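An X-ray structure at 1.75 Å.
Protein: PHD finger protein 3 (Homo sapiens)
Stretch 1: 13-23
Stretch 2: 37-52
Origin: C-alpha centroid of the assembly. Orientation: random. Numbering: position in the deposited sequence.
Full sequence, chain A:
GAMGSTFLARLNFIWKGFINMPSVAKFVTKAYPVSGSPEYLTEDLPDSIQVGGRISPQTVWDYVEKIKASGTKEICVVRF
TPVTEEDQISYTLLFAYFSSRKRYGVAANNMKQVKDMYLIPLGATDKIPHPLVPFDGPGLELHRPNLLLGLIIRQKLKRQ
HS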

ATOM      1  N   PHE A  13      10.048  -3.558 -12.122  1.00 47.03           N
ATOM      2  CA  PHE A  13       9.060  -3.796 -11.075  1.00 41.36           C
ATOM      3  C   PHE A  13       9.611  -4.792 -10.064  1.00 44.47           C
ATOM      4  O   PHE A  13      10.348  -5.725 -10.413  1.00 39.83           O
ATOM      5  CB  PHE A  13       7.724  -4.305 -11.658  1.00 37.25           C
ATOM      6  CG  PHE A  13       7.798  -5.646 -12.402  1.00 40.86           C
ATOM      7  CD1 PHE A  13       7.659  -6.836 -11.734  1.00 37.82           C
ATOM      8  CD2 PHE A  13       7.933  -5.677 -13.783  1.00 45.67           C
ATOM      9  CE1 PHE A  13       7.708  -8.055 -12.414  1.00 41.06           C
ATOM     10  CE2 PHE A  13       7.989  -6.875 -14.483  1.00 48.59           C
ATOM     11  CZ  PHE A  13       7.868  -8.076 -13.793  1.00 45.73           C
ATOM     12  N   ILE A  14       9.241  -4.605  -8.794  1.00 36.64           N
ATOM     13  CA  ILE A  14       9.746  -5.488  -7.745  1.00 33.28           C
ATOM     14  C   ILE A  14       8.790  -6.632  -7.370  1.00 40.51           C
ATOM     15  O   ILE A  14       9.191  -7.532  -6.606  1.00 39.00           O
ATOM     16  CB  ILE A  14      10.131  -4.667  -6.496  1.00 44.00           C
ATOM     17  CG1 ILE A  14       8.945  -3.846  -6.014  1.00 43.55           C
ATOM     18  CG2 ILE A  14      11.157  -3.643  -6.884  1.00 39.62           C
ATOM     19  CD1 ILE A  14       7.990  -4.606  -5.119  1.00 43.97           C
ATOM     20  N   TRP A  15       7.555  -6.632  -7.864  1.00 34.69           N
ATOM     21  CA  TRP A  15       6.611  -7.715  -7.571  1.00 31.82           C
ATOM     22  C   TRP A  15       5.463  -7.622  -8.562  1.00 32.47           C
ATOM     23  O   TRP A  15       5.106  -6.523  -8.986  1.00 32.72           O
ATOM     24  CB  TRP A  15       6.072  -7.604  -6.138  1.00 33.95           C
ATOM     25  CG  TRP A  15       4.891  -8.476  -5.774  1.00 32.16           C
ATOM     26  CD1 TRP A  15       4.927  -9.748  -5.247  1.00 34.43           C
ATOM     27  CD2 TRP A  15       3.489  -8.127  -5.882  1.00 25.33           C
ATOM     28  NE1 TRP A  15       3.653 -10.187  -5.013  1.00 32.41           N
ATOM     29  CE2 TRP A  15       2.754  -9.210  -5.357  1.00 30.90           C
ATOM     30  CE3 TRP A  15       2.803  -6.974  -6.299  1.00 29.24           C
ATOM     31  CZ2 TRP A  15       1.353  -9.217  -5.307  1.00 33.53           C
ATOM     32  CZ3 TRP A  15       1.371  -6.975  -6.243  1.00 29.13           C
ATOM     33  CH2 TRP A  15       0.677  -8.100  -5.759  1.00 31.47           C
ATOM     34  N   LYS A  16       4.925  -8.776  -8.961  1.00 28.51           N
ATOM     35  CA  LYS A  16       3.756  -8.830  -9.847  1.00 31.19           C
ATOM     36  C   LYS A  16       2.801  -9.828  -9.240  1.00 28.49           C
ATOM     37  O   LYS A  16       3.201 -10.949  -8.894  1.00 31.41           O
ATOM     38  CB  LYS A  16       4.103  -9.268 -11.291  1.00 30.03           C
ATOM     39  CG  LYS A  16       2.910  -9.284 -12.253  1.00 36.89           C
ATOM     40  CD  LYS A  16       3.347 -10.042 -13.535  1.00 42.73           C
ATOM     41  CE  LYS A  16       2.241 -10.231 -14.521  1.00 46.88           C
ATOM     42  NZ  LYS A  16       2.662 -11.173 -15.641  1.00 46.11           N
ATOM     43  N   GLY A  17       1.568  -9.424  -9.026  1.00 27.70           N
ATOM     44  CA  GLY A  17       0.656 -10.328  -8.357  1.00 30.18           C
ATOM     45  C   GLY A  17      -0.718  -9.706  -8.337  1.00 30.39           C
ATOM     46  O   GLY A  17      -0.947  -8.689  -8.983  1.00 31.13           O
ATOM     47  N   PHE A  18      -1.638 -10.349  -7.625  1.00 27.11           N
ATOM     48  CA  PHE A  18      -3.013  -9.850  -7.552  1.00 24.23           C
ATOM     49  C   PHE A  18      -3.169  -8.942  -6.332  1.00 29.71           C
ATOM     50  O   PHE A  18      -2.563  -9.172  -5.283  1.00 28.81           O
ATOM     51  CB  PHE A  18      -4.012 -11.001  -7.405  1.00 28.29           C
ATOM     52  CG  PHE A  18      -4.208 -11.747  -8.669  1.00 28.99           C
ATOM     53  CD1 PHE A  18      -3.289 -12.727  -9.034  1.00 33.39           C
ATOM     54  CD2 PHE A  18      -5.225 -11.394  -9.565  1.00 29.52           C
ATOM     55  CE1 PHE A  18      -3.445 -13.439 -10.256  1.00 34.71           C
ATOM     56  CE2 PHE A  18      -5.391 -12.130 -10.797  1.00 31.63           C
ATOM     57  CZ  PHE A  18      -4.470 -13.119 -11.142  1.00 32.35           C
ATOM     58  N   ILE A  19      -4.084  -7.988  -6.450  1.00 26.44           N
ATOM     59  CA  ILE A  19      -4.762  -7.416  -5.312  1.00 27.15           C
ATOM     60  C   ILE A  19      -6.203  -7.885  -5.348  1.00 27.43           C
ATOM     61  O   ILE A  19      -6.871  -7.793  -6.385  1.00 29.00           O
ATOM     62  CB  ILE A  19      -4.670  -5.881  -5.332  1.00 25.42           C
ATOM     63  CG1 ILE A  19      -3.202  -5.478  -5.104  1.00 26.53           C
ATOM     64  CG2 ILE A  19      -5.614  -5.320  -4.279  1.00 27.13           C
ATOM     65  CD1 ILE A  19      -2.983  -3.904  -5.124  1.00 25.95           C
ATOM     66  N   ASN A  20      -6.699  -8.352  -4.221  1.00 27.80           N
ATOM     67  CA  ASN A  20      -8.009  -8.994  -4.211  1.00 29.72           C
ATOM     68  C   ASN A  20      -8.799  -8.430  -3.048  1.00 28.63           C
ATOM     69  O   ASN A  20      -8.481  -8.719  -1.893  1.00 28.02           O
ATOM     70  CB  ASN A  20      -7.877 -10.524  -4.107  1.00 31.33           C
ATOM     71  CG  ASN A  20      -9.218 -11.222  -4.295  1.00 38.12           C
ATOM     72  OD1 ASN A  20     -10.248 -10.558  -4.296  1.00 34.66           O
ATOM     73  ND2 ASN A  20      -9.201 -12.554  -4.493  1.00 36.40           N
ATOM     74  N   MET A  21      -9.825  -7.617  -3.342  1.00 28.41           N
ATOM     75  CA  MET A  21     -10.734  -7.140  -2.303  1.00 28.07           C
ATOM     76  C   MET A  21     -12.091  -7.760  -2.571  1.00 34.26           C
ATOM     77  O   MET A  21     -12.803  -7.322  -3.484  1.00 30.88           O
ATOM     78  CB  MET A  21     -10.853  -5.604  -2.273  1.00 32.31           C
ATOM     79  CG  MET A  21     -11.675  -5.135  -1.070  1.00 31.20           C
ATOM     80  SD  MET A  21     -11.720  -3.370  -0.836  1.00 33.57           S
ATOM     81  CE  MET A  21     -12.657  -3.171   0.679  1.00 31.50           C
ATOM     82  N   PRO A  22     -12.477  -8.786  -1.824  1.00 37.48           N
ATOM     83  CA  PRO A  22     -13.727  -9.500  -2.111  1.00 39.55           C
ATOM     84  C   PRO A  22     -14.925  -8.573  -2.159  1.00 38.92           C
ATOM     85  O   PRO A  22     -15.103  -7.701  -1.292  1.00 42.68           O
ATOM     86  CB  PRO A  22     -13.825 -10.511  -0.956  1.00 41.05           C
ATOM     87  CG  PRO A  22     -12.348 -10.811  -0.622  1.00 42.55           C
ATOM     88  CD  PRO A  22     -11.643  -9.457  -0.808  1.00 39.67           C
ATOM     89  N   SER A  23     -15.712  -8.747  -3.217  1.00 42.04           N
ATOM     90  CA  SER A  23     -16.907  -7.983  -3.574  1.00 45.13           C
ATOM     91  C   SER A  23     -16.575  -6.583  -4.079  1.00 44.81           C
ATOM     92  O   SER A  23     -17.476  -5.759  -4.229  1.00 48.87           O
ATOM     93  CB  SER A  23     -17.906  -7.887  -2.413  1.00 54.19           C
ATOM     94  OG  SER A  23     -17.545  -6.845  -1.512  1.00 60.99           O
ATOM     95  N   SER A  37      13.760   1.029   1.165  1.00 41.81           N
ATOM     96  CA  SER A  37      14.446  -0.021   0.427  1.00 46.44           C
ATOM     97  C   SER A  37      13.447  -1.082   0.001  1.00 43.50           C
ATOM     98  O   SER A  37      12.843  -1.736   0.862  1.00 43.08           O
ATOM     99  CB  SER A  37      15.541  -0.676   1.245  1.00 46.49           C
ATOM    100  OG  SER A  37      15.970  -1.834   0.540  1.00 52.38           O
ATOM    101  N   PRO A  38      13.264  -1.314  -1.296  1.00 41.75           N
ATOM    102  CA  PRO A  38      12.348  -2.366  -1.721  1.00 38.49           C
ATOM    103  C   PRO A  38      12.956  -3.755  -1.681  1.00 44.64           C
ATOM    104  O   PRO A  38      12.354  -4.682  -2.231  1.00 38.31           O
ATOM    105  CB  PRO A  38      12.047  -1.957  -3.163  1.00 39.26           C
ATOM    106  CG  PRO A  38      13.350  -1.495  -3.657  1.00 41.61           C
ATOM    107  CD  PRO A  38      14.008  -0.768  -2.447  1.00 41.42           C
ATOM    108  N   GLU A  39      14.140  -3.880  -1.075  1.00 42.04           N
ATOM    109  CA  GLU A  39      14.896  -5.125  -1.136  1.00 43.66           C
ATOM    110  C   GLU A  39      14.045  -6.260  -0.585  1.00 41.16           C
ATOM    111  O   GLU A  39      13.377  -6.109   0.448  1.00 40.39           O
ATOM    112  CB  GLU A  39      16.205  -4.994  -0.337  1.00 40.09           C
ATOM    113  CG  GLU A  39      15.948  -4.798   1.174  1.00 46.96           C
ATOM    114  CD  GLU A  39      17.183  -4.408   1.999  1.00 53.30           C
ATOM    115  OE1 GLU A  39      17.093  -4.462   3.242  1.00 59.85           O
ATOM    116  OE2 GLU A  39      18.227  -4.044   1.427  1.00 50.75           O
ATOM    117  N   TYR A  40      14.029  -7.380  -1.308  1.00 41.02           N
ATOM    118  CA  TYR A  40      13.374  -8.621  -0.896  1.00 42.54           C
ATOM    119  C   TYR A  40      11.856  -8.574  -0.982  1.00 42.48           C
ATOM    120  O   TYR A  40      11.196  -9.534  -0.539  1.00 37.96           O
ATOM    121  CB  TYR A  40      13.756  -9.036   0.531  1.00 42.40           C
ATOM    122  CG  TYR A  40      15.242  -9.013   0.813  1.00 46.61           C
ATOM    123  CD1 TYR A  40      15.762  -8.202   1.814  1.00 47.48           C
ATOM    124  CD2 TYR A  40      16.129  -9.791   0.056  1.00 45.60           C
ATOM    125  CE1 TYR A  40      17.132  -8.173   2.079  1.00 50.08           C
ATOM    126  CE2 TYR A  40      17.494  -9.774   0.317  1.00 48.49           C
ATOM    127  CZ  TYR A  40      17.993  -8.962   1.329  1.00 51.21           C
ATOM    128  OH  TYR A  40      19.350  -8.933   1.601  1.00 52.72           O
ATOM    129  N   LEU A  41      11.272  -7.496  -1.521  1.00 38.90           N
ATOM    130  CA  LEU A  41       9.817  -7.447  -1.580  1.00 43.75           C
ATOM    131  C   LEU A  41       9.254  -8.578  -2.428  1.00 40.39           C
ATOM    132  O   LEU A  41       8.160  -9.071  -2.152  1.00 39.52           O
ATOM    133  CB  LEU A  41       9.354  -6.082  -2.110  1.00 39.87           C
ATOM    134  CG  LEU A  41       9.193  -5.013  -1.035  1.00 40.75           C
ATOM    135  CD1 LEU A  41       8.686  -3.736  -1.720  1.00 41.49           C
ATOM    136  CD2 LEU A  41       8.258  -5.474   0.116  1.00 36.59           C
ATOM    137  N   THR A  42       9.998  -9.022  -3.439  1.00 41.73           N
ATOM    138  CA  THR A  42       9.517 -10.111  -4.283  1.00 42.32           C
ATOM    139  C   THR A  42       9.219 -11.365  -3.472  1.00 45.28           C
ATOM    140  O   THR A  42       8.262 -12.094  -3.767  1.00 46.48           O
ATOM    141  CB  THR A  42      10.557 -10.395  -5.359  1.00 43.43           C
ATOM    142  OG1 THR A  42      11.052  -9.145  -5.863  1.00 50.99           O
ATOM    143  CG2 THR A  42       9.931 -11.213  -6.484  1.00 44.97           C
ATOM    144  N   GLU A  43      10.014 -11.620  -2.420  1.00 40.14           N
ATOM    145  CA  GLU A  43       9.826 -12.794  -1.563  1.00 37.10           C
ATOM    146  C   GLU A  43       8.868 -12.540  -0.420  1.00 41.00           C
ATOM    147  O   GLU A  43       8.336 -13.489   0.157  1.00 42.32           O
ATOM    148  CB  GLU A  43      11.180 -13.234  -0.962  1.00 42.38           C
ATOM    149  CG  GLU A  43      12.276 -13.249  -1.981  1.00 50.20           C
ATOM    150  CD  GLU A  43      13.668 -13.119  -1.377  1.00 55.95           C
ATOM    151  OE1 GLU A  43      13.872 -13.454  -0.186  1.00 52.60           O
ATOM    152  OE2 GLU A  43      14.551 -12.662  -2.119  1.00 59.47           O
ATOM    153  N   ASP A  44       8.638 -11.289  -0.079  1.00 36.83           N
ATOM    154  CA  ASP A  44       7.876 -10.944   1.108  1.00 36.27           C
ATOM    155  C   ASP A  44       6.406 -10.644   0.822  1.00 41.00           C
ATOM    156  O   ASP A  44       5.646 -10.431   1.769  1.00 42.07           O
ATOM    157  CB  ASP A  44       8.496  -9.697   1.761  1.00 35.11           C
ATOM    158  CG  ASP A  44       9.793  -9.995   2.517  1.00 41.61           C
ATOM    159  OD1 ASP A  44      10.124 -11.192   2.686  1.00 37.75           O
ATOM    160  OD2 ASP A  44      10.460  -9.013   2.943  1.00 34.51           O
ATOM    161  N   LEU A  45       6.007 -10.546  -0.455  1.00 37.03           N
ATOM    162  CA  LEU A  45       4.604 -10.293  -0.780  1.00 34.20           C
ATOM    163  C   LEU A  45       3.983 -11.569  -1.324  1.00 38.17           C
ATOM    164  O   LEU A  45       4.635 -12.283  -2.107  1.00 38.63           O
ATOM    165  CB  LEU A  45       4.470  -9.170  -1.816  1.00 29.98           C
ATOM    166  CG  LEU A  45       4.878  -7.796  -1.255  1.00 32.06           C
ATOM    167  CD1 LEU A  45       5.038  -6.838  -2.374  1.00 32.31           C
ATOM    168  CD2 LEU A  45       3.875  -7.252  -0.184  1.00 33.90           C
ATOM    169  N   PRO A  46       2.769 -11.908  -0.886  1.00 35.35           N
ATOM    170  CA  PRO A  46       2.090 -13.107  -1.410  1.00 34.09           C
ATOM    171  C   PRO A  46       1.749 -12.940  -2.888  1.00 34.64           C
ATOM    172  O   PRO A  46       1.846 -11.845  -3.463  1.00 32.07           O
ATOM    173  CB  PRO A  46       0.830 -13.213  -0.550  1.00 35.03           C
ATOM    174  CG  PRO A  46       0.507 -11.716  -0.221  1.00 34.27           C
ATOM    175  CD  PRO A  46       1.883 -11.044  -0.072  1.00 37.77           C
ATOM    176  N   ASP A  47       1.335 -14.069  -3.518  1.00 29.38           N
ATOM    177  CA  ASP A  47       0.840 -14.014  -4.900  1.00 31.56           C
ATOM    178  C   ASP A  47      -0.369 -13.083  -5.044  1.00 26.50           C
ATOM    179  O   ASP A  47      -0.592 -12.505  -6.107  1.00 29.25           O
ATOM    180  CB  ASP A  47       0.407 -15.438  -5.371  1.00 26.61           C
ATOM    181  CG  ASP A  47       1.576 -16.348  -5.702  1.00 35.53           C
ATOM    182  OD1 ASP A  47       2.734 -15.919  -5.638  1.00 36.25           O
ATOM    183  OD2 ASP A  47       1.310 -17.527  -6.049  1.00 38.98           O
ATOM    184  N   SER A  48      -1.234 -13.053  -4.046  1.00 28.91           N
ATOM    185  CA  SER A  48      -2.456 -12.269  -4.064  1.00 29.60           C
ATOM    186  C   SER A  48      -2.547 -11.583  -2.720  1.00 33.98           C
ATOM    187  O   SER A  48      -2.599 -12.260  -1.696  1.00 32.24           O
ATOM    188  CB  SER A  48      -3.694 -13.135  -4.295  1.00 32.74           C
ATOM    189  OG  SER A  48      -4.841 -12.312  -4.203  1.00 37.09           O
ATOM    190  N   ILE A  49      -2.498 -10.250  -2.725  1.00 28.72           N
ATOM    191  CA  ILE A  49      -2.703  -9.463  -1.514  1.00 28.85           C
ATOM    192  C   ILE A  49      -4.192  -9.382  -1.255  1.00 29.70           C
ATOM    193  O   ILE A  49      -4.923  -8.800  -2.066  1.00 28.03           O
ATOM    194  CB  ILE A  49      -2.128  -8.051  -1.672  1.00 27.06           C
ATOM    195  CG1 ILE A  49      -0.635  -8.119  -1.915  1.00 29.46           C
ATOM    196  CG2 ILE A  49      -2.532  -7.170  -0.422  1.00 28.69           C
ATOM    197  CD1 ILE A  49      -0.027  -6.779  -2.317  1.00 29.99           C
ATOM    198  N   GLN A  50      -4.645  -9.954  -0.126  1.00 27.34           N
ATOM    199  CA  GLN A  50      -6.060  -9.984   0.240  1.00 28.24           C
ATOM    200  C   GLN A  50      -6.387  -8.741   1.043  1.00 29.86           C
ATOM    201  O   GLN A  50      -5.861  -8.560   2.136  1.00 32.73           O
ATOM    202  CB  GLN A  50      -6.400 -11.205   1.101  1.00 33.19           C
ATOM    203  CG  GLN A  50      -6.131 -12.514   0.377  1.00 40.36           C
ATOM    204  CD  GLN A  50      -7.002 -12.689  -0.868  1.00 46.13           C
ATOM    205  OE1 GLN A  50      -8.215 -12.338  -0.891  1.00 46.54           O
ATOM    206  NE2 GLN A  50      -6.390 -13.229  -1.916  1.00 39.43           N
ATOM    207  N   VAL A  51      -7.253  -7.898   0.519  1.00 27.38           N
ATOM    208  CA  VAL A  51      -7.630  -6.700   1.273  1.00 29.28           C
ATOM    209  C   VAL A  51      -8.770  -7.080   2.221  1.00 33.65           C
ATOM    210  O   VAL A  51      -9.875  -7.425   1.778  1.00 37.66           O
ATOM    211  CB  VAL A  51      -8.038  -5.572   0.326  1.00 28.93           C
ATOM    212  CG1 VAL A  51      -8.369  -4.298   1.129  1.00 34.77           C
ATOM    213  CG2 VAL A  51      -6.948  -5.348  -0.716  1.00 29.21           C
ATOM    214  N   GLY A  52      -8.479  -7.084   3.506  1.00 29.72           N
ATOM    215  CA  GLY A  52      -9.362  -7.537   4.556  1.00 32.49           C
ATOM    216  C   GLY A  52     -10.226  -6.499   5.198  1.00 34.61           C
ATOM    217  O   GLY A  52     -11.099  -6.844   5.996  1.00 36.43           O
TER

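Two parallel strands, 48-52 and the one ending at M21, form the centre of this contact. Their directions differ by 17°. Four backbone hydrogen bonds join them, and each strand gives two donors and two acceptors if D47, just before the second strand, is counted with it. F18 N donates to D47 O at 2.8 Å. I49 N donates to F18 O at 2.8 Å. N20 N donates to I49 O at 2.8 Å, and V51 N donates to N20 O at 2.8 Å. The N-H...O angles lie between 155° and 168°, so all four are well aligned.

The pattern is typical of parallel pairing. F18 and N20 each use both N and O toward the partner strand, and I49 does the same in return. The N and O of I19, S48 and Q50 make no hydrogen bond across this pair. Three CA-H...O contacts supplement the ladder. S48 CA lies 3.3 Å from F18 O, I19 CA lies 3.5 Å from I49 O, and Q50 CA lies 3.5 Å from N20 O. Each of these carbonyls therefore receives an N-H and a CA-H from the other strand.

Two hydrogen bonds involving side chains fix the earlier part of the contact. T42 OG1 donates to I14 O at 2.6 Å, a short bond from the helix to the segment before the strand. W15 NE1 donates to P46 O at 2.9 Å. Its angle of 135° is less linear than those of the ladder. P46 O sits at the edge of the indole, near its plane, so the ring N-H is satisfied by a backbone carbonyl.

The same indole packs against L45. L45 CB lies over one face, 3.7 Å from the centroid of the five-membered ring and 24° off the ring normal, in a CH-pi contact. W15 CH2 also meets I49 CD1 at 3.8 Å. G17 leaves room here: a CB in the ideal position would clash with W15 CZ2 and D47 O.

The sheet divides its side chains by face. I19 and I49 share one face, where I19 CG2 also touches V51 CG2 at 3.8 Å. F18, N20, S48 and Q50 point to the other. There S48 OG approaches N20 CB at 3.5 Å. S48 OG and Q50 NE2 are 2.9 Å apart, but the angle is poor and they are not hydrogen-bonded. Near the helix, I14 CD1 packs on L41 CD1 at 3.6 Å.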